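Local coordinates for type II restriction enzyme MUNI (Mycoplasma, PDB 1D02), which recognises the double-stranded DNA sequence 5'-CAATTG-3' as a homodimer and cuts each strand after the first C, leaving 5'-phosphates, at a contact of chain A with DNA and the interface of chains A and B. Sequence-based numbering; all coordinates share one arbitrary frame. Chains: chain A/B, Type II restriction enzyme MUNI.

Contact 1: a contact of chain A with DNA. Residues chain A 99-100, 118, 121. With nucleotides of chain C.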
loop_
_atom_site.group_PDB
_atom_site.type_symbol
_atom_site.label_atom_id
_atom_site.label_comp_id
_atom_site.label_asym_id
_atom_site.label_seq_id
_atom_site.Cartn_x
_atom_site.Cartn_y
_atom_site.Cartn_z
ATOM N N ILE A 99 9.650 5.228 -8.252
ATOM C CA ILE A 99 10.634 4.321 -8.855
ATOM C C ILE A 99 10.950 3.245 -7.809
ATOM O O ILE A 99 11.462 3.552 -6.740
ATOM C CB ILE A 99 11.926 5.048 -9.229
ATOM C CG1 ILE A 99 11.634 6.047 -10.357
ATOM C CG2 ILE A 99 12.982 4.034 -9.701
ATOM C CD1 ILE A 99 12.802 7.020 -10.639
ATOM N N LYS A 100 10.610 1.993 -8.088
ATOM C CA LYS A 100 10.904 0.940 -7.124
ATOM C C LYS A 100 11.927 -0.026 -7.697
ATOM O O LYS A 100 11.627 -0.779 -8.628
ATOM C CB LYS A 100 9.630 0.173 -6.731
ATOM C CG LYS A 100 8.668 0.998 -5.890
ATOM C CD LYS A 100 9.225 1.337 -4.509
ATOM C CE LYS A 100 8.880 2.798 -4.155
ATOM N NZ LYS A 100 8.945 3.109 -2.705
ATOM N N ALA A 118 9.769 -5.004 0.174
ATOM C CA ALA A 118 9.760 -3.554 0.368
ATOM C C ALA A 118 8.961 -2.799 -0.707
ATOM O O ALA A 118 8.431 -1.703 -0.439
ATOM C CB ALA A 118 11.202 -3.022 0.427
ATOM N N ARG A 121 5.593 -1.053 -0.315
ATOM C CA ARG A 121 5.469 0.325 0.171
ATOM C C ARG A 121 4.804 1.230 -0.880
ATOM O O ARG A 121 4.081 2.171 -0.534
ATOM C CB ARG A 121 6.863 0.904 0.507
ATOM C CG ARG A 121 7.540 0.321 1.777
ATOM C CD ARG A 121 8.940 0.966 2.026
ATOM N NE ARG A 121 8.763 2.367 1.749
ATOM C CZ ARG A 121 9.423 3.088 0.839
ATOM N NH1 ARG A 121 10.405 2.598 0.079
ATOM N NH2 ARG A 121 8.944 4.289 0.564
ATOM P P DC C 3 8.144 10.132 1.386
ATOM O OP1 DC C 3 7.354 10.296 0.159
ATOM O OP2 DC C 3 7.553 9.430 2.547
ATOM O "O5'" DC C 3 9.487 9.399 0.974
ATOM C "C5'" DC C 3 10.294 9.941 -0.058
ATOM C "C4'" DC C 3 11.427 9.001 -0.386
ATOM O "O4'" DC C 3 12.383 8.924 0.697
ATOM C "C3'" DC C 3 11.027 7.559 -0.712
ATOM O "O3'" DC C 3 11.891 7.172 -1.781
ATOM C "C2'" DC C 3 11.351 6.819 0.575
ATOM C "C1'" DC C 3 12.593 7.567 1.063
ATOM N N1 DC C 3 12.780 7.524 2.519
ATOM C C2 DC C 3 13.996 7.055 3.022
ATOM O O2 DC C 3 14.887 6.719 2.221
ATOM N N3 DC C 3 14.176 6.970 4.360
ATOM C C4 DC C 3 13.187 7.321 5.193
ATOM N N4 DC C 3 13.379 7.159 6.518
ATOM C C5 DC C 3 11.949 7.837 4.711
ATOM C C6 DC C 3 11.787 7.919 3.373
ATOM P P DA C 4 11.855 5.687 -2.402
ATOM O OP1 DA C 4 12.007 5.876 -3.860
ATOM O OP2 DA C 4 10.747 4.836 -1.889
ATOM O "O5'" DA C 4 13.227 5.095 -1.858
ATOM C "C5'" DA C 4 14.454 5.773 -2.149
ATOM C "C4'" DA C 4 15.630 4.908 -1.770
ATOM O "O4'" DA C 4 15.684 4.778 -0.333
ATOM C "C3'" DA C 4 15.569 3.485 -2.318
ATOM O "O3'" DA C 4 16.904 3.102 -2.620
ATOM C "C2'" DA C 4 14.999 2.689 -1.150
ATOM C "C1'" DA C 4 15.572 3.416 0.043
ATOM N N9 DA C 4 14.747 3.407 1.240
ATOM C C8 DA C 4 13.445 3.841 1.339
ATOM N N7 DA C 4 12.988 3.855 2.562
ATOM C C5 DA C 4 14.044 3.368 3.322
ATOM C C6 DA C 4 14.207 3.174 4.706
ATOM N N6 DA C 4 13.264 3.458 5.611
ATOM N N1 DA C 4 15.398 2.690 5.138
ATOM C C2 DA C 4 16.355 2.434 4.237
ATOM N N3 DA C 4 16.325 2.586 2.910
ATOM C C4 DA C 4 15.128 3.062 2.514
ATOM P P DA C 5 17.187 1.956 -3.719
ATOM O OP1 DA C 5 18.657 1.967 -3.930
ATOM O OP2 DA C 5 16.302 2.115 -4.872
ATOM O "O5'" DA C 5 16.653 0.611 -3.023
ATOM C "C5'" DA C 5 17.513 -0.329 -2.414
ATOM C "C4'" DA C 5 16.717 -1.379 -1.652
ATOM O "O4'" DA C 5 15.998 -0.755 -0.566
ATOM C "C3'" DA C 5 15.712 -2.329 -2.332
ATOM O "O3'" DA C 5 16.065 -3.665 -1.966
ATOM C "C2'" DA C 5 14.403 -2.061 -1.592
ATOM C "C1'" DA C 5 14.917 -1.599 -0.239
ATOM N N9 DA C 5 13.994 -0.829 0.600
ATOM C C8 DA C 5 13.011 0.055 0.212
ATOM N N7 DA C 5 12.361 0.591 1.225
ATOM C C5 DA C 5 12.946 0.018 2.347
ATOM C C6 DA C 5 12.688 0.152 3.738
ATOM N N6 DA C 5 11.720 0.935 4.259
ATOM N N1 DA C 5 13.455 -0.567 4.592
ATOM C C2 DA C 5 14.404 -1.373 4.077
ATOM N N3 DA C 5 14.732 -1.586 2.799
ATOM C C4 DA C 5 13.956 -0.852 1.977
HETATM O O HOH W 1 13.585 1.935 -4.941
HETATM O O HOH W 2 9.816 6.069 -5.399
HETATM O O HOH W 3 13.598 5.209 -5.856
#
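Three nitrogens grip OP2, a phosphate oxygen of DA4 in chain C. They are NZ of A:Lys100 and both terminal nitrogens of A:Arg121. This is the active site of a PD-(D/E)XK-type restriction endonuclease, and A:Lys100 is the motif lysine. The phosphate joins DC3 to DA4, the C-A step where MunI cuts. The ammonium NZ of A:Lys100 lies 2.6 Å from DA4 OP2, a salt bridge. Its chain bends at chi2 (-67°) and chi3 to reach there.

The guanidinium of A:Arg121 arrives end-on, with OP2 at its edge and nearly in its plane. NH1 of A:Arg121 stands 3.0 Å from DA4 OP2. NH2 of A:Arg121 is 3.1 Å from DA4 OP2. A bend at chi3 (42°) turns the group toward the DNA backbone. NH1 also makes a weak hydrogen bond to N7 of DA5, on the major-groove edge of that base. The arginine thus touches scissile phosphate and recognition base together. One guanidinium face has N7 of DA4 above its rim. The cationic cluster may polarise the phosphate and could stabilise charge built up during cleavage.

The methyl CB of A:Ala118 sits over the five-membered ring of DA5, 3.6 Å from atom C8. Water holds the other phosphate oxygen. Waters 2 and 3 link DA4 OP1 to the backbone of A:Ile99, and water 3 is 2.6 Å from DA4 OP1. Water 1 joins the carbonyl O of A:Ile99 to OP2 of DA5.

Contact 2: the interface of chains A and B. Residues chain A 123, 126, 168-171, 173; chain B 126-130.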
loop_
_atom_site.group_PDB
_atom_site.type_symbol
_atom_site.label_atom_id
_atom_site.label_comp_id
_atom_site.label_asym_id
_atom_site.label_seq_id
_atom_site.Cartn_x
_atom_site.Cartn_y
_atom_site.Cartn_z
ATOM N N CYS A 123 2.381 0.736 -2.590
ATOM C CA CYS A 123 0.934 0.612 -2.606
ATOM C C CYS A 123 0.248 1.685 -1.767
ATOM O O CYS A 123 -0.979 1.763 -1.778
ATOM C CB CYS A 123 0.497 -0.783 -2.141
ATOM S SG CYS A 123 0.950 -2.077 -3.326
ATOM N N PHE A 126 -2.472 3.677 -3.415
ATOM C CA PHE A 126 -3.833 3.174 -3.589
ATOM C C PHE A 126 -4.731 3.569 -2.399
ATOM O O PHE A 126 -5.946 3.323 -2.432
ATOM C CB PHE A 126 -3.856 1.637 -3.714
ATOM C CG PHE A 126 -3.316 1.121 -5.018
ATOM C CD1 PHE A 126 -1.992 0.711 -5.120
ATOM C CD2 PHE A 126 -4.127 1.038 -6.144
ATOM C CE1 PHE A 126 -1.486 0.218 -6.315
ATOM C CE2 PHE A 126 -3.618 0.543 -7.347
ATOM C CZ PHE A 126 -2.298 0.135 -7.425
ATOM N N PHE A 168 -1.385 -8.850 -10.643
ATOM C CA PHE A 168 -2.606 -9.126 -9.867
ATOM C C PHE A 168 -3.059 -7.890 -9.086
ATOM O O PHE A 168 -4.245 -7.533 -9.104
ATOM C CB PHE A 168 -2.329 -10.270 -8.892
ATOM C CG PHE A 168 -3.551 -10.795 -8.178
ATOM C CD1 PHE A 168 -4.224 -11.921 -8.654
ATOM C CD2 PHE A 168 -3.983 -10.202 -7.000
ATOM C CE1 PHE A 168 -5.328 -12.465 -7.956
ATOM C CE2 PHE A 168 -5.078 -10.721 -6.287
ATOM C CZ PHE A 168 -5.757 -11.863 -6.769
ATOM N N TRP A 169 -2.129 -7.251 -8.381
ATOM C CA TRP A 169 -2.473 -6.054 -7.592
ATOM C C TRP A 169 -3.148 -4.969 -8.419
ATOM O O TRP A 169 -4.164 -4.399 -8.014
ATOM C CB TRP A 169 -1.229 -5.385 -7.000
ATOM C CG TRP A 169 -0.498 -6.134 -5.958
ATOM C CD1 TRP A 169 -0.866 -7.303 -5.341
ATOM C CD2 TRP A 169 0.749 -5.751 -5.390
ATOM N NE1 TRP A 169 0.088 -7.666 -4.410
ATOM C CE2 TRP A 169 1.092 -6.726 -4.426
ATOM C CE3 TRP A 169 1.621 -4.670 -5.608
ATOM C CZ2 TRP A 169 2.267 -6.651 -3.681
ATOM C CZ3 TRP A 169 2.788 -4.596 -4.872
ATOM C CH2 TRP A 169 3.103 -5.586 -3.918
ATOM N N TYR A 170 -2.543 -4.645 -9.566
ATOM C CA TYR A 170 -3.067 -3.569 -10.395
ATOM C C TYR A 170 -4.394 -3.850 -11.094
ATOM O O TYR A 170 -5.101 -2.916 -11.501
ATOM C CB TYR A 170 -1.995 -3.092 -11.383
ATOM C CG TYR A 170 -0.987 -2.161 -10.713
ATOM C CD1 TYR A 170 -0.063 -2.642 -9.789
ATOM C CD2 TYR A 170 -1.017 -0.787 -10.953
ATOM C CE1 TYR A 170 0.807 -1.774 -9.113
ATOM C CE2 TYR A 170 -0.158 0.085 -10.284
ATOM C CZ TYR A 170 0.748 -0.408 -9.369
ATOM O OH TYR A 170 1.603 0.465 -8.713
ATOM N N ASP A 171 -4.720 -5.127 -11.248
ATOM C CA ASP A 171 -6.014 -5.493 -11.813
ATOM C C ASP A 171 -6.317 -4.732 -13.116
ATOM O O ASP A 171 -5.524 -4.803 -14.056
ATOM C CB ASP A 171 -7.080 -5.229 -10.728
ATOM C CG ASP A 171 -8.377 -5.963 -10.991
ATOM O OD1 ASP A 171 -8.360 -7.208 -11.073
ATOM O OD2 ASP A 171 -9.423 -5.288 -11.124
ATOM N N TYR A 173 -5.922 -1.691 -13.918
ATOM C CA TYR A 173 -5.108 -0.489 -14.117
ATOM C C TYR A 173 -3.705 -0.929 -14.528
ATOM O O TYR A 173 -2.709 -0.501 -13.933
ATOM C CB TYR A 173 -5.015 0.336 -12.830
ATOM C CG TYR A 173 -6.349 0.861 -12.348
ATOM C CD1 TYR A 173 -7.017 0.233 -11.300
ATOM C CD2 TYR A 173 -6.940 1.981 -12.939
ATOM C CE1 TYR A 173 -8.234 0.700 -10.846
ATOM C CE2 TYR A 173 -8.173 2.461 -12.491
ATOM C CZ TYR A 173 -8.805 1.813 -11.446
ATOM O OH TYR A 173 -10.020 2.250 -10.994
ATOM N N PHE B 126 -4.923 -2.217 -0.107
ATOM C CA PHE B 126 -5.781 -1.280 -0.839
ATOM C C PHE B 126 -5.726 -1.493 -2.361
ATOM O O PHE B 126 -6.481 -0.839 -3.106
ATOM C CB PHE B 126 -5.393 0.176 -0.543
ATOM C CG PHE B 126 -5.718 0.633 0.856
ATOM C CD1 PHE B 126 -4.778 0.563 1.872
ATOM C CD2 PHE B 126 -6.952 1.210 1.140
ATOM C CE1 PHE B 126 -5.061 1.074 3.153
ATOM C CE2 PHE B 126 -7.228 1.709 2.400
ATOM C CZ PHE B 126 -6.278 1.645 3.404
ATOM N N THR B 127 -4.837 -2.374 -2.841
ATOM C CA THR B 127 -4.774 -2.606 -4.292
ATOM C C THR B 127 -6.092 -3.206 -4.750
ATOM O O THR B 127 -6.710 -3.998 -4.031
ATOM C CB THR B 127 -3.638 -3.578 -4.697
ATOM O OG1 THR B 127 -3.784 -4.838 -4.027
ATOM C CG2 THR B 127 -2.282 -2.945 -4.354
ATOM N N PRO B 128 -6.544 -2.836 -5.954
ATOM C CA PRO B 128 -7.815 -3.397 -6.417
ATOM C C PRO B 128 -7.806 -4.917 -6.467
ATOM O O PRO B 128 -8.819 -5.564 -6.190
ATOM C CB PRO B 128 -8.025 -2.727 -7.782
ATOM C CG PRO B 128 -6.604 -2.278 -8.202
ATOM C CD PRO B 128 -6.025 -1.816 -6.880
ATOM N N GLY B 129 -6.651 -5.492 -6.791
ATOM C CA GLY B 129 -6.538 -6.928 -6.857
ATOM C C GLY B 129 -6.739 -7.630 -5.530
ATOM O O GLY B 129 -7.476 -8.623 -5.475
ATOM N N LEU B 130 -6.085 -7.160 -4.469
ATOM C CA LEU B 130 -6.256 -7.814 -3.179
ATOM C C LEU B 130 -7.616 -7.499 -2.581
ATOM O O LEU B 130 -8.180 -8.337 -1.876
ATOM C CB LEU B 130 -5.122 -7.441 -2.208
ATOM C CG LEU B 130 -3.782 -8.105 -2.632
ATOM C CD1 LEU B 130 -2.663 -7.660 -1.697
ATOM C CD2 LEU B 130 -3.904 -9.631 -2.560
HETATM O O HOH W 4 -7.950 1.893 -3.332
#
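The backbone N of B:Gly129 donates to the carbonyl O of A:Trp169, with 3.0 Å between N and O. In the MunI homodimer this bond ties the start of helix 128-138 of chain B to the end of helix 160-170 of chain A. The N-H approaches from above the carbonyl plane, with a C=O...N angle of 131°. The N-terminal end of helix 128-138 may polarise the acceptor.

B:Pro128 lies beside this bond. Its CD meets the rim of A:Phe126 at CE2, 3.4 Å away, and the two side chains cross at about a right angle. Its CG packs against CB of A:Asp171 and CD1 of A:Tyr173. The methyl CG2 of B:Thr127 sits over one face of the A:Phe126 ring, toward the rim. CG2 of B:Thr127 is also 3.5 Å from SG of A:Cys123. B:Leu130 lies alongside A:Trp169, with CD1 3.9 Å from the indole NE1.

Further out, OG1 of B:Thr127 accepts from N of B:Leu130 and caps the helix. Its chi1 of 57° puts OG1 in the crowded position between backbone N and carbonyl carbon, leaving CG2 to face A:Phe126. The A:Phe126 ring rests its CZ over the face of A:Tyr170. Water 4 bridges the carbonyl O atoms of A:Phe126 and B:Phe126. The patch joins the ends of 3-10 helix 118-126 and helix 160-170 in chain A to the start of helix 128-138 in chain B, and the two-fold repeats it.

Contact 3: a contact of chain A with DNA. Residues chain A 50, 77-81. With nucleotides of chain C.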
loop_
_atom_site.group_PDB
_atom_site.type_symbol
_atom_site.label_atom_id
_atom_site.label_comp_id
_atom_site.label_asym_id
_atom_site.label_seq_id
_atom_site.Cartn_x
_atom_site.Cartn_y
_atom_site.Cartn_z
ATOM N N LYS A 50 3.772 18.161 -0.522
ATOM C CA LYS A 50 4.490 18.300 0.747
ATOM C C LYS A 50 3.682 18.847 1.934
ATOM O O LYS A 50 4.200 18.899 3.052
ATOM C CB LYS A 50 5.719 19.209 0.544
ATOM C CG LYS A 50 6.996 18.494 0.104
ATOM C CD LYS A 50 7.586 17.572 1.215
ATOM C CE LYS A 50 8.181 18.333 2.400
ATOM N NZ LYS A 50 7.162 18.617 3.456
ATOM N N GLN A 77 4.590 21.620 7.371
ATOM C CA GLN A 77 4.282 20.919 6.129
ATOM C C GLN A 77 4.842 19.504 6.188
ATOM O O GLN A 77 6.063 19.284 6.194
ATOM C CB GLN A 77 4.838 21.660 4.918
ATOM C CG GLN A 77 4.390 23.100 4.861
ATOM C CD GLN A 77 4.388 23.666 3.454
ATOM O OE1 GLN A 77 5.116 23.197 2.579
ATOM N NE2 GLN A 77 3.571 24.699 3.232
ATOM N N TRP A 78 3.909 18.566 6.288
ATOM C CA TRP A 78 4.194 17.138 6.355
ATOM C C TRP A 78 3.439 16.513 5.197
ATOM O O TRP A 78 2.231 16.644 5.108
ATOM C CB TRP A 78 3.650 16.539 7.655
ATOM C CG TRP A 78 4.444 16.848 8.890
ATOM C CD1 TRP A 78 5.740 17.252 8.961
ATOM C CD2 TRP A 78 3.991 16.716 10.241
ATOM N NE1 TRP A 78 6.135 17.382 10.278
ATOM C CE2 TRP A 78 5.076 17.059 11.085
ATOM C CE3 TRP A 78 2.778 16.337 10.819
ATOM C CZ2 TRP A 78 4.980 17.036 12.481
ATOM C CZ3 TRP A 78 2.683 16.308 12.220
ATOM C CH2 TRP A 78 3.785 16.657 13.026
ATOM N N GLY A 79 4.149 15.823 4.312
ATOM C CA GLY A 79 3.482 15.206 3.191
ATOM C C GLY A 79 4.373 14.154 2.566
ATOM O O GLY A 79 5.158 13.503 3.271
ATOM N N VAL A 80 4.264 13.994 1.249
ATOM C CA VAL A 80 5.087 12.998 0.567
ATOM C C VAL A 80 5.973 13.630 -0.486
ATOM O O VAL A 80 5.753 14.778 -0.880
ATOM C CB VAL A 80 4.237 11.910 -0.094
ATOM C CG1 VAL A 80 3.428 11.148 0.975
ATOM C CG2 VAL A 80 3.314 12.532 -1.137
ATOM N N SER A 81 6.980 12.882 -0.911
ATOM C CA SER A 81 7.933 13.331 -1.921
ATOM C C SER A 81 8.078 12.269 -3.006
ATOM O O SER A 81 8.875 11.330 -2.874
ATOM C CB SER A 81 9.313 13.600 -1.314
ATOM O OG SER A 81 9.299 14.654 -0.352
ATOM O "O5'" DG C 1 10.597 18.076 8.982
ATOM C "C5'" DG C 1 11.252 18.508 7.798
ATOM C "C4'" DG C 1 10.924 17.694 6.568
ATOM O "O4'" DG C 1 12.125 17.074 6.069
ATOM C "C3'" DG C 1 9.916 16.565 6.755
ATOM O "O3'" DG C 1 9.076 16.551 5.604
ATOM C "C2'" DG C 1 10.785 15.320 6.854
ATOM C "C1'" DG C 1 11.967 15.664 5.958
ATOM N N9 DG C 1 13.236 15.061 6.357
ATOM C C8 DG C 1 13.727 14.957 7.635
ATOM N N7 DG C 1 14.907 14.403 7.685
ATOM C C5 DG C 1 15.221 14.127 6.364
ATOM C C6 DG C 1 16.393 13.533 5.795
ATOM O O6 DG C 1 17.423 13.153 6.363
ATOM N N1 DG C 1 16.292 13.415 4.413
ATOM C C2 DG C 1 15.224 13.825 3.672
ATOM N N2 DG C 1 15.334 13.606 2.347
ATOM N N3 DG C 1 14.128 14.398 4.181
ATOM C C4 DG C 1 14.196 14.510 5.528
ATOM P P DC C 2 7.839 15.543 5.526
ATOM O OP1 DC C 2 6.815 16.144 4.639
ATOM O OP2 DC C 2 7.460 15.100 6.892
ATOM O "O5'" DC C 2 8.468 14.321 4.750
ATOM C "C5'" DC C 2 9.077 14.569 3.506
ATOM C "C4'" DC C 2 9.709 13.314 2.982
ATOM O "O4'" DC C 2 10.944 13.087 3.695
ATOM C "C3'" DC C 2 8.890 12.020 3.087
ATOM O "O3'" DC C 2 8.668 11.603 1.738
ATOM C "C2'" DC C 2 9.781 11.089 3.911
ATOM C "C1'" DC C 2 11.170 11.705 3.750
ATOM N N1 DC C 2 12.156 11.478 4.814
ATOM C C2 DC C 2 13.415 10.991 4.454
ATOM O O2 DC C 2 13.646 10.776 3.244
ATOM N N3 DC C 2 14.345 10.777 5.415
ATOM C C4 DC C 2 14.055 11.066 6.686
ATOM N N4 DC C 2 14.995 10.872 7.603
ATOM C C5 DC C 2 12.780 11.577 7.075
ATOM C C6 DC C 2 11.868 11.758 6.118
ATOM P P DC C 3 8.144 10.132 1.386
ATOM O OP1 DC C 3 7.354 10.296 0.159
ATOM O OP2 DC C 3 7.553 9.430 2.547
ATOM O "O5'" DC C 3 9.487 9.399 0.974
ATOM C "C5'" DC C 3 10.294 9.941 -0.058
ATOM C "C4'" DC C 3 11.427 9.001 -0.386
ATOM O "O4'" DC C 3 12.383 8.924 0.697
ATOM C "C3'" DC C 3 11.027 7.559 -0.712
ATOM O "O3'" DC C 3 11.891 7.172 -1.781
ATOM C "C2'" DC C 3 11.351 6.819 0.575
ATOM C "C1'" DC C 3 12.593 7.567 1.063
ATOM N N1 DC C 3 12.780 7.524 2.519
ATOM C C2 DC C 3 13.996 7.055 3.022
ATOM O O2 DC C 3 14.887 6.719 2.221
ATOM N N3 DC C 3 14.176 6.970 4.360
ATOM C C4 DC C 3 13.187 7.321 5.193
ATOM N N4 DC C 3 13.379 7.159 6.518
ATOM C C5 DC C 3 11.949 7.837 4.711
ATOM C C6 DC C 3 11.787 7.919 3.373
HETATM O O HOH W 5 5.257 13.299 6.181
HETATM O O HOH W 6 5.590 10.791 3.807
HETATM O O HOH W 7 8.714 18.927 10.239
#
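A:Lys50 folds its side chain at chi2, chi3 and chi4, the last at 89°. This folding brings the ammonium NZ to the phosphate of DC2 in chain C. NZ of A:Lys50 lies 2.8 Å from OP1 of DC2, in a salt bridge. The backbone N of A:Gly79 takes the same oxygen, 2.7 Å from DC2 OP1, so two donors grip it.

One phosphate along, the backbone N of A:Ser81 donates to OP1 of DC3. The bond from N of A:Ser81 to DC3 OP1 is 2.8 Å long and almost straight, 178° at the hydrogen. The chi1 of A:Ser81 (-63°) sets OG beside its own backbone N. The hydroxyl then lies near the sugar atom C4' of DC2.

The other phosphate oxygens are reached through water. The carbonyl O of A:Gly79 holds waters 5 and 6. Water 5 passes to OP2 of DC2, and water 6 is 2.7 Å from OP2 of DC3. The indole of A:Trp78 comes near the first phosphate with its CD1, 3.4 Å from DC2 OP2. Its NE1 contacts water 7 near DG1.

This is a backbone clamp; its bonds go to phosphates, not to base edges. It is formed by the loop between 3-10 helix 73-75 and strand 84-88, with A:Lys50 added from the loop between strand 40-44 and helix 60-65.

Contacts 1 and 3 hold one DNA strand, chain C, and their C-alpha centres are about 18 Å apart. They share nucleotide DC3: contact 3 grips its phosphate, and contact 1 the phosphate that follows. The clamp thus leads along the backbone to the cleavage site. The C-alpha centres of contacts 1 and 2 are about 15 Å apart, and the two share 3-10 helix 118-126. Its first part meets DNA and its last part meets the other subunit, so dimerisation and recognition may be coupled. Those of contacts 2 and 3 lie about 24 Å apart. The two-fold dimer suits a palindromic site, with one active site for each strand.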